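Local coordinates for protein AvrA (Salmonella typhimurium, PDB 6BE0) that probably transfers acetyl groups from acetyl-CoA to serine and threonine residues of target proteins, as a YopJ-family effector that binds inositol hexakisphosphate, at residues S184-K195 against A288-Y296; K196-I207 against Y231-H239. All coordinates share one frame; numbering follows the deposited sequence.

Interaction 1: S184-K195 against A288-Y296; sequences SECGIFSLALAK and AHKKRIAEY. With IHP (inositol hexakisphosphate), chain B.
Ile188 lies against Arg292 where two helices of the YopJ acetyltransferase fold cross, the axes of their 186-195 and 288-296 segments inclined at 70° and 9.5 Å apart at closest approach. Ile188 CG1 sits over one face of the Arg292 guanidinium, whose edge is turned to Glu185, the N-cap residue of helix 186-199. Carboxylate and guanidinium planes stand almost perpendicular, and the salt bridge from Arg292 NH2 reaches the anti lone pair of Glu185 OE1 at 2.7 Å; Asp68 of helix 65-82 is a second partner of this arginine. With CG anti to the carbonyl carbon (chi1 -80°), Glu185 lays this methylene over one face of the His289 ring, a CH-pi contact with CG 4.1 Å from the centroid. The Ala288 methyl meets Phe189 CE2 at 3.6 Å, and Ile188 CG2 rests on Lys291 CB. At the far end Lys195 and Glu295 reach toward each other to form a buried salt bridge, with Leu191 CD2 against the carboxylate. Lys195 and Lys291 also serve the inositol hexakisphosphate: Lys195 NZ bonds weakly to O42, while Lys291 NZ donates to O23 at 2.5 Å and to O32 at 2.7 Å.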
loop_
_atom_site.group_PDB
_atom_site.type_symbol
_atom_site.label_atom_id
_atom_site.label_comp_id
_atom_site.label_asym_id
_atom_site.label_seq_id
_atom_site.Cartn_x
_atom_site.Cartn_y
_atom_site.Cartn_z
ATOM N N SER A 184 12.772 -2.139 -3.151
ATOM C CA SER A 184 11.999 -2.565 -4.320
ATOM C C SER A 184 10.663 -3.235 -3.986
ATOM O O SER A 184 10.162 -4.039 -4.772
ATOM C CB SER A 184 12.848 -3.523 -5.160
ATOM O OG SER A 184 13.254 -4.641 -4.392
ATOM N N GLU A 185 10.077 -2.889 -2.841
ATOM C CA GLU A 185 8.868 -3.562 -2.363
ATOM C C GLU A 185 7.610 -2.692 -2.457
ATOM O O GLU A 185 6.613 -2.964 -1.787
ATOM C CB GLU A 185 9.070 -4.023 -0.914
ATOM C CG GLU A 185 9.863 -5.316 -0.778
ATOM C CD GLU A 185 11.136 -5.312 -1.598
ATOM O OE1 GLU A 185 11.182 -6.016 -2.629
ATOM O OE2 GLU A 185 12.088 -4.599 -1.218
ATOM N N CYS A 186 7.646 -1.660 -3.295
ATOM C CA CYS A 186 6.517 -0.741 -3.406
ATOM C C CYS A 186 5.242 -1.466 -3.828
ATOM O O CYS A 186 4.161 -1.191 -3.307
ATOM C CB CYS A 186 6.830 0.388 -4.396
ATOM S SG CYS A 186 7.216 -0.136 -6.087
ATOM N N GLY A 187 5.375 -2.399 -4.765
ATOM C CA GLY A 187 4.237 -3.155 -5.257
ATOM C C GLY A 187 3.577 -4.024 -4.200
ATOM O O GLY A 187 2.354 -4.059 -4.096
ATOM N N ILE A 188 4.385 -4.725 -3.412
ATOM C CA ILE A 188 3.861 -5.634 -2.396
ATOM C C ILE A 188 3.133 -4.865 -1.299
ATOM O O ILE A 188 2.040 -5.252 -0.885
ATOM C CB ILE A 188 4.980 -6.487 -1.755
ATOM C CG1 ILE A 188 5.825 -7.174 -2.832
ATOM C CG2 ILE A 188 4.387 -7.523 -0.798
ATOM C CD1 ILE A 188 5.035 -8.076 -3.766
ATOM N N PHE A 189 3.744 -3.780 -0.831
ATOM C CA PHE A 189 3.131 -2.941 0.192
ATOM C C PHE A 189 1.790 -2.394 -0.283
ATOM O O PHE A 189 0.804 -2.431 0.448
ATOM C CB PHE A 189 4.060 -1.786 0.575
ATOM C CG PHE A 189 5.017 -2.117 1.686
ATOM C CD1 PHE A 189 4.651 -1.928 3.007
ATOM C CD2 PHE A 189 6.281 -2.613 1.410
ATOM C CE1 PHE A 189 5.527 -2.230 4.033
ATOM C CE2 PHE A 189 7.160 -2.918 2.432
ATOM C CZ PHE A 189 6.782 -2.725 3.745
ATOM N N SER A 190 1.753 -1.897 -1.515
ATOM C CA SER A 190 0.541 -1.284 -2.046
ATOM C C SER A 190 -0.562 -2.321 -2.251
ATOM O O SER A 190 -1.740 -2.048 -2.010
ATOM C CB SER A 190 0.843 -0.566 -3.363
ATOM O OG SER A 190 1.708 0.540 -3.158
ATOM N N LEU A 191 -0.175 -3.512 -2.697
ATOM C CA LEU A 191 -1.129 -4.591 -2.911
ATOM C C LEU A 191 -1.737 -5.042 -1.589
ATOM O O LEU A 191 -2.942 -5.270 -1.495
ATOM C CB LEU A 191 -0.456 -5.773 -3.611
ATOM C CG LEU A 191 -1.334 -6.997 -3.886
ATOM C CD1 LEU A 191 -2.548 -6.636 -4.732
ATOM C CD2 LEU A 191 -0.512 -8.080 -4.564
ATOM N N ALA A 192 -0.895 -5.171 -0.571
ATOM C CA ALA A 192 -1.350 -5.586 0.751
ATOM C C ALA A 192 -2.269 -4.535 1.361
ATOM O O ALA A 192 -3.348 -4.856 1.864
ATOM C CB ALA A 192 -0.160 -5.844 1.663
ATOM N N LEU A 193 -1.835 -3.279 1.313
ATOM C CA LEU A 193 -2.626 -2.171 1.836
ATOM C C LEU A 193 -3.974 -2.067 1.126
ATOM O O LEU A 193 -4.986 -1.753 1.749
ATOM C CB LEU A 193 -1.859 -0.855 1.696
ATOM C CG LEU A 193 -0.636 -0.690 2.601
ATOM C CD1 LEU A 193 0.125 0.576 2.235
ATOM C CD2 LEU A 193 -1.034 -0.673 4.067
ATOM N N ALA A 194 -3.980 -2.335 -0.176
ATOM C CA ALA A 194 -5.208 -2.283 -0.962
ATOM C C ALA A 194 -6.270 -3.200 -0.364
ATOM O O ALA A 194 -7.432 -2.815 -0.228
ATOM C CB ALA A 194 -4.931 -2.664 -2.406
ATOM N N LYS A 195 -5.861 -4.410 -0.001
ATOM C CA LYS A 195 -6.777 -5.379 0.584
ATOM C C LYS A 195 -7.186 -4.963 1.996
ATOM O O LYS A 195 -8.316 -5.203 2.415
ATOM C CB LYS A 195 -6.145 -6.775 0.591
ATOM C CG LYS A 195 -6.456 -7.587 -0.664
ATOM C CD LYS A 195 -5.221 -8.251 -1.262
ATOM C CE LYS A 195 -4.713 -9.403 -0.411
ATOM N NZ LYS A 195 -3.583 -10.116 -1.075
ATOM N N ALA A 288 7.753 -8.282 4.007
ATOM C CA ALA A 288 7.254 -7.950 2.679
ATOM C C ALA A 288 7.796 -8.914 1.629
ATOM O O ALA A 288 7.078 -9.307 0.710
ATOM C CB ALA A 288 7.619 -6.519 2.317
ATOM N N HIS A 289 9.062 -9.298 1.766
ATOM C CA HIS A 289 9.674 -10.236 0.832
ATOM C C HIS A 289 9.008 -11.605 0.928
ATOM O O HIS A 289 8.846 -12.297 -0.078
ATOM C CB HIS A 289 11.176 -10.357 1.092
ATOM C CG HIS A 289 11.961 -9.163 0.646
ATOM N ND1 HIS A 289 12.003 -7.987 1.365
ATOM C CD2 HIS A 289 12.729 -8.960 -0.450
ATOM C CE1 HIS A 289 12.768 -7.115 0.732
ATOM N NE2 HIS A 289 13.219 -7.680 -0.372
ATOM N N LYS A 290 8.621 -11.992 2.139
ATOM C CA LYS A 290 7.895 -13.240 2.340
ATOM C C LYS A 290 6.480 -13.125 1.784
ATOM O O LYS A 290 5.927 -14.102 1.279
ATOM C CB LYS A 290 7.856 -13.617 3.823
ATOM C CG LYS A 290 9.192 -14.113 4.367
ATOM C CD LYS A 290 9.192 -14.241 5.885
ATOM C CE LYS A 290 8.316 -15.391 6.362
ATOM N NZ LYS A 290 8.347 -15.531 7.847
ATOM N N LYS A 291 5.895 -11.932 1.866
ATOM C CA LYS A 291 4.544 -11.719 1.354
ATOM C C LYS A 291 4.509 -11.865 -0.165
ATOM O O LYS A 291 3.542 -12.388 -0.719
ATOM C CB LYS A 291 4.012 -10.340 1.756
ATOM C CG LYS A 291 2.540 -10.115 1.399
ATOM C CD LYS A 291 1.623 -11.093 2.129
ATOM C CE LYS A 291 0.159 -10.892 1.766
ATOM N NZ LYS A 291 -0.363 -9.575 2.213
ATOM N N ARG A 292 5.561 -11.399 -0.833
ATOM C CA ARG A 292 5.680 -11.568 -2.277
ATOM C C ARG A 292 5.612 -13.049 -2.633
ATOM O O ARG A 292 4.933 -13.441 -3.583
ATOM C CB ARG A 292 6.988 -10.965 -2.802
ATOM C CG ARG A 292 7.223 -11.228 -4.288
ATOM C CD ARG A 292 8.534 -10.646 -4.792
ATOM N NE ARG A 292 8.543 -9.183 -4.769
ATOM C CZ ARG A 292 9.186 -8.437 -3.875
ATOM N NH1 ARG A 292 9.899 -8.991 -2.900
ATOM N NH2 ARG A 292 9.120 -7.116 -3.959
ATOM N N ILE A 293 6.325 -13.862 -1.859
ATOM C CA ILE A 293 6.373 -15.300 -2.091
ATOM C C ILE A 293 4.991 -15.923 -1.906
ATOM O O ILE A 293 4.569 -16.762 -2.702
ATOM C CB ILE A 293 7.390 -15.981 -1.150
ATOM C CG1 ILE A 293 8.801 -15.458 -1.449
ATOM C CG2 ILE A 293 7.341 -17.501 -1.304
ATOM C CD1 ILE A 293 9.857 -15.919 -0.469
ATOM N N ALA A 294 4.294 -15.508 -0.855
ATOM C CA ALA A 294 2.940 -15.986 -0.602
ATOM C C ALA A 294 2.027 -15.632 -1.769
ATOM O O ALA A 294 1.288 -16.478 -2.276
ATOM C CB ALA A 294 2.399 -15.393 0.688
ATOM N N GLU A 295 2.095 -14.374 -2.189
ATOM C CA GLU A 295 1.282 -13.873 -3.289
ATOM C C GLU A 295 1.533 -14.648 -4.580
ATOM O O GLU A 295 0.592 -15.011 -5.287
ATOM C CB GLU A 295 1.560 -12.385 -3.503
ATOM C CG GLU A 295 0.963 -11.482 -2.431
ATOM C CD GLU A 295 -0.511 -11.192 -2.657
ATOM O OE1 GLU A 295 -1.165 -11.940 -3.414
ATOM O OE2 GLU A 295 -1.015 -10.207 -2.079
ATOM N N TYR A 296 2.803 -14.905 -4.883
ATOM C CA TYR A 296 3.163 -15.655 -6.084
ATOM C C TYR A 296 2.674 -17.099 -6.001
ATOM O O TYR A 296 2.122 -17.632 -6.965
ATOM C CB TYR A 296 4.678 -15.642 -6.305
ATOM C CG TYR A 296 5.253 -14.320 -6.774
ATOM C CD1 TYR A 296 4.509 -13.147 -6.724
ATOM C CD2 TYR A 296 6.544 -14.251 -7.279
ATOM C CE1 TYR A 296 5.041 -11.945 -7.156
ATOM C CE2 TYR A 296 7.082 -13.055 -7.713
ATOM C CZ TYR A 296 6.328 -11.907 -7.650
ATOM O OH TYR A 296 6.867 -10.719 -8.083
HETATM C C1 IHP B . -4.845 -12.513 5.896
HETATM C C2 IHP B . -3.780 -11.705 5.163
HETATM C C3 IHP B . -2.426 -11.839 5.840
HETATM C C4 IHP B . -2.044 -13.297 5.995
HETATM C C5 IHP B . -3.058 -13.969 6.902
HETATM C C6 IHP B . -4.438 -13.939 6.262
HETATM O O11 IHP B . -6.016 -12.526 5.100
HETATM P P1 IHP B . -7.214 -11.556 5.512
HETATM O O21 IHP B . -7.836 -10.969 4.264
HETATM O O31 IHP B . -6.714 -10.421 6.379
HETATM O O41 IHP B . -8.252 -12.347 6.264
HETATM O O12 IHP B . -3.703 -12.121 3.781
HETATM P P2 IHP B . -4.064 -11.100 2.626
HETATM O O22 IHP B . -5.418 -10.476 2.868
HETATM O O32 IHP B . -3.039 -9.993 2.553
HETATM O O42 IHP B . -4.097 -11.832 1.303
HETATM O O13 IHP B . -1.437 -11.131 5.091
HETATM P P3 IHP B . -0.799 -9.806 5.703
HETATM O O23 IHP B . -0.598 -8.787 4.609
HETATM O O33 IHP B . -1.693 -9.213 6.767
HETATM O O43 IHP B . 0.540 -10.130 6.312
HETATM O O14 IHP B . -0.693 -13.423 6.478
HETATM P P4 IHP B . -0.223 -13.057 7.977
HETATM O O24 IHP B . 1.063 -12.264 7.915
HETATM O O34 IHP B . -1.261 -12.241 8.714
HETATM O O44 IHP B . 0.056 -14.321 8.743
HETATM O O15 IHP B . -2.689 -15.315 7.204
HETATM P P5 IHP B . -3.103 -15.922 8.608
HETATM O O25 IHP B . -4.182 -15.072 9.244
HETATM O O35 IHP B . -3.621 -17.323 8.405
HETATM O O45 IHP B . -1.915 -15.968 9.537
HETATM O O16 IHP B . -4.471 -14.787 5.115
HETATM P P6 IHP B . -5.625 -15.834 4.975
HETATM O O26 IHP B . -5.302 -16.799 3.864
HETATM O O36 IHP B . -5.789 -16.597 6.264
HETATM O O46 IHP B . -6.923 -15.140 4.642
HETATM O O HOH W 1 15.253 -5.656 -2.306
#

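Interaction 2: K196-I207 against Y231-H239. With IHP (inositol hexakisphosphate), chain B.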
loop_
_atom_site.group_PDB
_atom_site.type_symbol
_atom_site.label_atom_id
_atom_site.label_comp_id
_atom_site.label_asym_id
_atom_site.label_seq_id
_atom_site.Cartn_x
_atom_site.Cartn_y
_atom_site.Cartn_z
ATOM N N LYS A 196 -6.271 -4.329 2.722
ATOM C CA LYS A 196 -6.572 -3.842 4.065
ATOM C C LYS A 196 -7.509 -2.634 4.028
ATOM O O LYS A 196 -8.322 -2.445 4.934
ATOM C CB LYS A 196 -5.283 -3.479 4.806
ATOM C CG LYS A 196 -4.432 -4.678 5.209
ATOM C CD LYS A 196 -5.123 -5.518 6.275
ATOM C CE LYS A 196 -4.261 -6.692 6.715
ATOM N NZ LYS A 196 -4.088 -7.704 5.635
ATOM N N LEU A 197 -7.394 -1.818 2.982
ATOM C CA LEU A 197 -8.283 -0.673 2.807
ATOM C C LEU A 197 -9.738 -1.132 2.719
ATOM O O LEU A 197 -10.653 -0.414 3.124
ATOM C CB LEU A 197 -7.906 0.124 1.555
ATOM C CG LEU A 197 -6.649 0.994 1.638
ATOM C CD1 LEU A 197 -6.250 1.483 0.252
ATOM C CD2 LEU A 197 -6.857 2.169 2.577
ATOM N N GLN A 198 -9.940 -2.332 2.184
ATOM C CA GLN A 198 -11.272 -2.921 2.096
ATOM C C GLN A 198 -11.725 -3.453 3.452
ATOM O O GLN A 198 -12.837 -3.176 3.897
ATOM C CB GLN A 198 -11.284 -4.045 1.053
ATOM C CG GLN A 198 -12.412 -5.063 1.214
ATOM C CD GLN A 198 -13.786 -4.428 1.219
ATOM O OE1 GLN A 198 -13.963 -3.301 0.754
ATOM N NE2 GLN A 198 -14.769 -5.149 1.749
ATOM N N LEU A 199 -10.855 -4.218 4.102
ATOM C CA LEU A 199 -11.193 -4.881 5.355
ATOM C C LEU A 199 -11.375 -3.891 6.504
ATOM O O LEU A 199 -12.123 -4.155 7.446
ATOM C CB LEU A 199 -10.110 -5.899 5.712
ATOM C CG LEU A 199 -9.915 -7.015 4.683
ATOM C CD1 LEU A 199 -8.581 -7.714 4.891
ATOM C CD2 LEU A 199 -11.063 -8.010 4.756
ATOM N N GLU A 200 -10.689 -2.755 6.417
ATOM C CA GLU A 200 -10.756 -1.728 7.453
ATOM C C GLU A 200 -11.653 -0.578 7.010
ATOM O O GLU A 200 -11.410 0.578 7.355
ATOM C CB GLU A 200 -9.354 -1.202 7.777
ATOM C CG GLU A 200 -8.360 -2.274 8.205
ATOM C CD GLU A 200 -8.636 -2.822 9.591
ATOM O OE1 GLU A 200 -9.635 -2.404 10.218
ATOM O OE2 GLU A 200 -7.845 -3.672 10.056
ATOM N N PHE A 201 -12.690 -0.911 6.246
ATOM C CA PHE A 201 -13.586 0.083 5.665
ATOM C C PHE A 201 -14.100 1.084 6.699
ATOM O O PHE A 201 -13.926 2.291 6.537
ATOM C CB PHE A 201 -14.770 -0.609 4.987
ATOM C CG PHE A 201 -15.706 0.337 4.288
ATOM C CD1 PHE A 201 -16.732 0.960 4.981
ATOM C CD2 PHE A 201 -15.561 0.602 2.937
ATOM C CE1 PHE A 201 -17.590 1.833 4.342
ATOM C CE2 PHE A 201 -16.417 1.473 2.293
ATOM C CZ PHE A 201 -17.434 2.088 2.996
ATOM N N MET A 202 -14.733 0.583 7.754
ATOM C CA MET A 202 -15.309 1.444 8.782
ATOM C C MET A 202 -14.238 2.242 9.525
ATOM O O MET A 202 -14.439 3.414 9.845
ATOM C CB MET A 202 -16.119 0.614 9.779
ATOM C CG MET A 202 -17.327 -0.096 9.180
ATOM S SD MET A 202 -18.496 1.006 8.352
ATOM C CE MET A 202 -18.826 2.215 9.632
ATOM N N ASN A 203 -13.101 1.608 9.799
ATOM C CA ASN A 203 -12.011 2.270 10.510
ATOM C C ASN A 203 -11.387 3.409 9.708
ATOM O O ASN A 203 -10.626 4.213 10.250
ATOM C CB ASN A 203 -10.919 1.261 10.878
ATOM C CG ASN A 203 -11.291 0.398 12.072
ATOM O OD1 ASN A 203 -12.140 0.767 12.884
ATOM N ND2 ASN A 203 -10.640 -0.754 12.191
ATOM N N LEU A 204 -11.711 3.473 8.418
ATOM C CA LEU A 204 -11.139 4.474 7.524
ATOM C C LEU A 204 -12.145 5.556 7.141
ATOM O O LEU A 204 -11.862 6.403 6.295
ATOM C CB LEU A 204 -10.602 3.794 6.265
ATOM C CG LEU A 204 -9.370 2.923 6.503
ATOM C CD1 LEU A 204 -9.123 2.015 5.313
ATOM C CD2 LEU A 204 -8.156 3.795 6.778
ATOM N N VAL A 205 -13.318 5.529 7.761
ATOM C CA VAL A 205 -14.320 6.554 7.506
ATOM C C VAL A 205 -13.799 7.926 7.927
ATOM O O VAL A 205 -13.956 8.904 7.198
ATOM C CB VAL A 205 -15.641 6.256 8.249
ATOM C CG1 VAL A 205 -16.611 7.426 8.125
ATOM C CG2 VAL A 205 -16.278 4.985 7.708
ATOM N N LYS A 206 -13.176 7.990 9.099
ATOM C CA LYS A 206 -12.756 9.266 9.673
ATOM C C LYS A 206 -11.757 10.021 8.796
ATOM O O LYS A 206 -11.900 11.226 8.590
ATOM C CB LYS A 206 -12.151 9.052 11.064
ATOM C CG LYS A 206 -11.760 10.353 11.758
ATOM C CD LYS A 206 -11.451 10.149 13.234
ATOM C CE LYS A 206 -10.987 11.444 13.892
ATOM N NZ LYS A 206 -12.008 12.529 13.809
ATOM N N ILE A 207 -10.746 9.325 8.283
ATOM C CA ILE A 207 -9.717 9.985 7.481
ATOM C C ILE A 207 -10.306 10.480 6.160
ATOM O O ILE A 207 -9.902 11.520 5.640
ATOM C CB ILE A 207 -8.511 9.051 7.205
ATOM C CG1 ILE A 207 -7.399 9.821 6.484
ATOM C CG2 ILE A 207 -8.935 7.832 6.396
ATOM C CD1 ILE A 207 -6.066 9.094 6.450
ATOM N N TYR A 231 -4.764 8.075 12.599
ATOM C CA TYR A 231 -5.934 7.761 11.783
ATOM C C TYR A 231 -6.051 6.271 11.474
ATOM O O TYR A 231 -7.140 5.699 11.548
ATOM C CB TYR A 231 -5.889 8.536 10.462
ATOM C CG TYR A 231 -6.344 9.977 10.556
ATOM C CD1 TYR A 231 -7.694 10.300 10.557
ATOM C CD2 TYR A 231 -5.424 11.013 10.624
ATOM C CE1 TYR A 231 -8.115 11.613 10.635
ATOM C CE2 TYR A 231 -5.835 12.331 10.702
ATOM C CZ TYR A 231 -7.181 12.625 10.707
ATOM O OH TYR A 231 -7.594 13.936 10.782
ATOM N N LEU A 232 -4.928 5.649 11.130
ATOM C CA LEU A 232 -4.944 4.321 10.524
ATOM C C LEU A 232 -4.871 3.185 11.545
ATOM O O LEU A 232 -4.257 3.333 12.603
ATOM C CB LEU A 232 -3.791 4.203 9.528
ATOM C CG LEU A 232 -3.791 5.286 8.445
ATOM C CD1 LEU A 232 -2.565 5.168 7.551
ATOM C CD2 LEU A 232 -5.066 5.221 7.611
ATOM N N PRO A 233 -5.500 2.040 11.223
ATOM C CA PRO A 233 -5.561 0.891 12.132
ATOM C C PRO A 233 -4.278 0.064 12.137
ATOM O O PRO A 233 -3.396 0.284 11.308
ATOM C CB PRO A 233 -6.732 0.081 11.578
ATOM C CG PRO A 233 -6.695 0.347 10.119
ATOM C CD PRO A 233 -6.230 1.774 9.969
ATOM N N VAL A 234 -4.195 -0.886 13.064
ATOM C CA VAL A 234 -2.976 -1.658 13.294
ATOM C C VAL A 234 -2.600 -2.528 12.096
ATOM O O VAL A 234 -1.419 -2.727 11.812
ATOM C CB VAL A 234 -3.126 -2.565 14.538
ATOM C CG1 VAL A 234 -1.826 -3.305 14.833
ATOM C CG2 VAL A 234 -3.553 -1.743 15.748
ATOM N N SER A 235 -3.607 -3.040 11.396
ATOM C CA SER A 235 -3.390 -3.996 10.313
ATOM C C SER A 235 -2.556 -3.425 9.165
ATOM O O SER A 235 -2.035 -4.173 8.338
ATOM C CB SER A 235 -4.734 -4.486 9.775
ATOM O OG SER A 235 -5.496 -3.414 9.255
ATOM N N PHE A 236 -2.431 -2.102 9.117
ATOM C CA PHE A 236 -1.650 -1.442 8.076
ATOM C C PHE A 236 -0.146 -1.557 8.318
ATOM O O PHE A 236 0.651 -1.391 7.395
ATOM C CB PHE A 236 -2.042 0.034 7.983
ATOM C CG PHE A 236 -3.270 0.285 7.156
ATOM C CD1 PHE A 236 -4.421 -0.456 7.358
ATOM C CD2 PHE A 236 -3.276 1.272 6.185
ATOM C CE1 PHE A 236 -5.551 -0.227 6.599
ATOM C CE2 PHE A 236 -4.404 1.507 5.424
ATOM C CZ PHE A 236 -5.543 0.757 5.632
ATOM N N TYR A 237 0.233 -1.847 9.560
ATOM C CA TYR A 237 1.632 -1.791 9.980
ATOM C C TYR A 237 2.255 -3.163 10.209
ATOM O O TYR A 237 3.305 -3.275 10.840
ATOM C CB TYR A 237 1.746 -0.962 11.258
ATOM C CG TYR A 237 1.294 0.462 11.077
ATOM C CD1 TYR A 237 2.216 1.485 10.913
ATOM C CD2 TYR A 237 -0.055 0.783 11.053
ATOM C CE1 TYR A 237 1.807 2.791 10.740
ATOM C CE2 TYR A 237 -0.474 2.084 10.878
ATOM C CZ TYR A 237 0.460 3.085 10.723
ATOM O OH TYR A 237 0.048 4.385 10.551
ATOM N N LYS A 238 1.617 -4.206 9.693
ATOM C CA LYS A 238 2.104 -5.561 9.908
ATOM C C LYS A 238 3.452 -5.791 9.226
ATOM O O LYS A 238 4.279 -6.557 9.721
ATOM C CB LYS A 238 1.082 -6.576 9.403
ATOM C CG LYS A 238 -0.254 -6.510 10.129
ATOM C CD LYS A 238 -1.249 -7.523 9.580
ATOM C CE LYS A 238 -0.775 -8.950 9.807
ATOM N NZ LYS A 238 -1.818 -9.947 9.451
ATOM N N HIS A 239 3.667 -5.117 8.099
ATOM C CA HIS A 239 4.896 -5.282 7.324
ATOM C C HIS A 239 5.896 -4.156 7.564
ATOM O O HIS A 239 6.854 -4.009 6.806
ATOM C CB HIS A 239 4.575 -5.361 5.829
ATOM C CG HIS A 239 3.696 -6.514 5.459
ATOM N ND1 HIS A 239 4.128 -7.822 5.501
ATOM C CD2 HIS A 239 2.409 -6.555 5.036
ATOM C CE1 HIS A 239 3.147 -8.620 5.124
ATOM N NE2 HIS A 239 2.092 -7.877 4.836
HETATM C C1 IHP B . -4.845 -12.513 5.896
HETATM C C2 IHP B . -3.780 -11.705 5.163
HETATM C C3 IHP B . -2.426 -11.839 5.840
HETATM C C4 IHP B . -2.044 -13.297 5.995
HETATM C C5 IHP B . -3.058 -13.969 6.902
HETATM C C6 IHP B . -4.438 -13.939 6.262
HETATM O O11 IHP B . -6.016 -12.526 5.100
HETATM P P1 IHP B . -7.214 -11.556 5.512
HETATM O O21 IHP B . -7.836 -10.969 4.264
HETATM O O31 IHP B . -6.714 -10.421 6.379
HETATM O O41 IHP B . -8.252 -12.347 6.264
HETATM O O12 IHP B . -3.703 -12.121 3.781
HETATM P P2 IHP B . -4.064 -11.100 2.626
HETATM O O22 IHP B . -5.418 -10.476 2.868
HETATM O O32 IHP B . -3.039 -9.993 2.553
HETATM O O42 IHP B . -4.097 -11.832 1.303
HETATM O O13 IHP B . -1.437 -11.131 5.091
HETATM P P3 IHP B . -0.799 -9.806 5.703
HETATM O O23 IHP B . -0.598 -8.787 4.609
HETATM O O33 IHP B . -1.693 -9.213 6.767
HETATM O O43 IHP B . 0.540 -10.130 6.312
HETATM O O14 IHP B . -0.693 -13.423 6.478
HETATM P P4 IHP B . -0.223 -13.057 7.977
HETATM O O24 IHP B . 1.063 -12.264 7.915
HETATM O O34 IHP B . -1.261 -12.241 8.714
HETATM O O44 IHP B . 0.056 -14.321 8.743
HETATM O O15 IHP B . -2.689 -15.315 7.204
HETATM P P5 IHP B . -3.103 -15.922 8.608
HETATM O O25 IHP B . -4.182 -15.072 9.244
HETATM O O35 IHP B . -3.621 -17.323 8.405
HETATM O O45 IHP B . -1.915 -15.968 9.537
HETATM O O16 IHP B . -4.471 -14.787 5.115
HETATM P P6 IHP B . -5.625 -15.834 4.975
HETATM O O26 IHP B . -5.302 -16.799 3.864
HETATM O O36 IHP B . -5.789 -16.597 6.264
HETATM O O46 IHP B . -6.923 -15.140 4.642
HETATM O O HOH W 2 -9.628 6.736 9.712
HETATM O O HOH W 3 -8.257 3.612 12.053
#
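Phe236 and Leu204 meet at the apolar centre of this contact, the leucine CD1 lying 3.8 Å from the ring CZ. Leu197 CD2 comes to the ring edge near its plane, as does Glu200 CG, and Lys196 CB packs obliquely against CE1; the 3-10 turn at 234-236 thus presents its phenylalanine to the end of helix 186-199 and the bend after it. Farther along, Leu204 CD2 touches Leu232 CD2 at 3.5 Å. Ile207 places CG1 over one face of the Tyr231 ring, while Lys206 CG approaches the ring edge; the Tyr231 hydroxyl itself is bonded to Asp210. Toward the polar edge, Glu200 CG and Pro233 CG touch as the two side chains run alongside each other in opposing senses. With Glu200 bent at chi2 (-72°), its OE2 accepts a very short bond of 2.5 Å from Ser235 OG, and its OE1 takes the Asn203 amide at 2.8 Å from ND2, so both carboxylate oxygens are held. One water donates to Asn203 O and Tyr231 O and accepts from Ile207 N, linking the two backbones. At the other end Lys196 NZ and Lys238 NZ both donate to O33 of the inositol hexakisphosphate, and His239 NE2 gives O23 a bond of 2.8 Å. Lys196 and Lys238 thus converge on one phosphate, whose negative charge probably favours keeping both ammonium groups protonated, so the bound ligand helps join helix to loop.

Followed from the N terminus, the chain builds its five-stranded mixed sheet and flanking helices before it enters helix 186-199, which serves both contacts: its first turns belong to interaction 1 and its last to interaction 2. The bend beyond it and the start of helix 205-212 then meet the 231-239 loop, closing interaction 2 over 23 intervening residues. Only after helices 243-252 and 268-273 and the small 276-278/283-285 hairpin does helix 287-300 return to complete interaction 1, so the shorter loop lies wholly within the longer one. The two contacts also touch, Phe189 CZ lying 3.3 Å from His239 O. Inositol hexakisphosphate bridges all four segments, tying the shared helix to the C-terminal helix and the 231-239 loop.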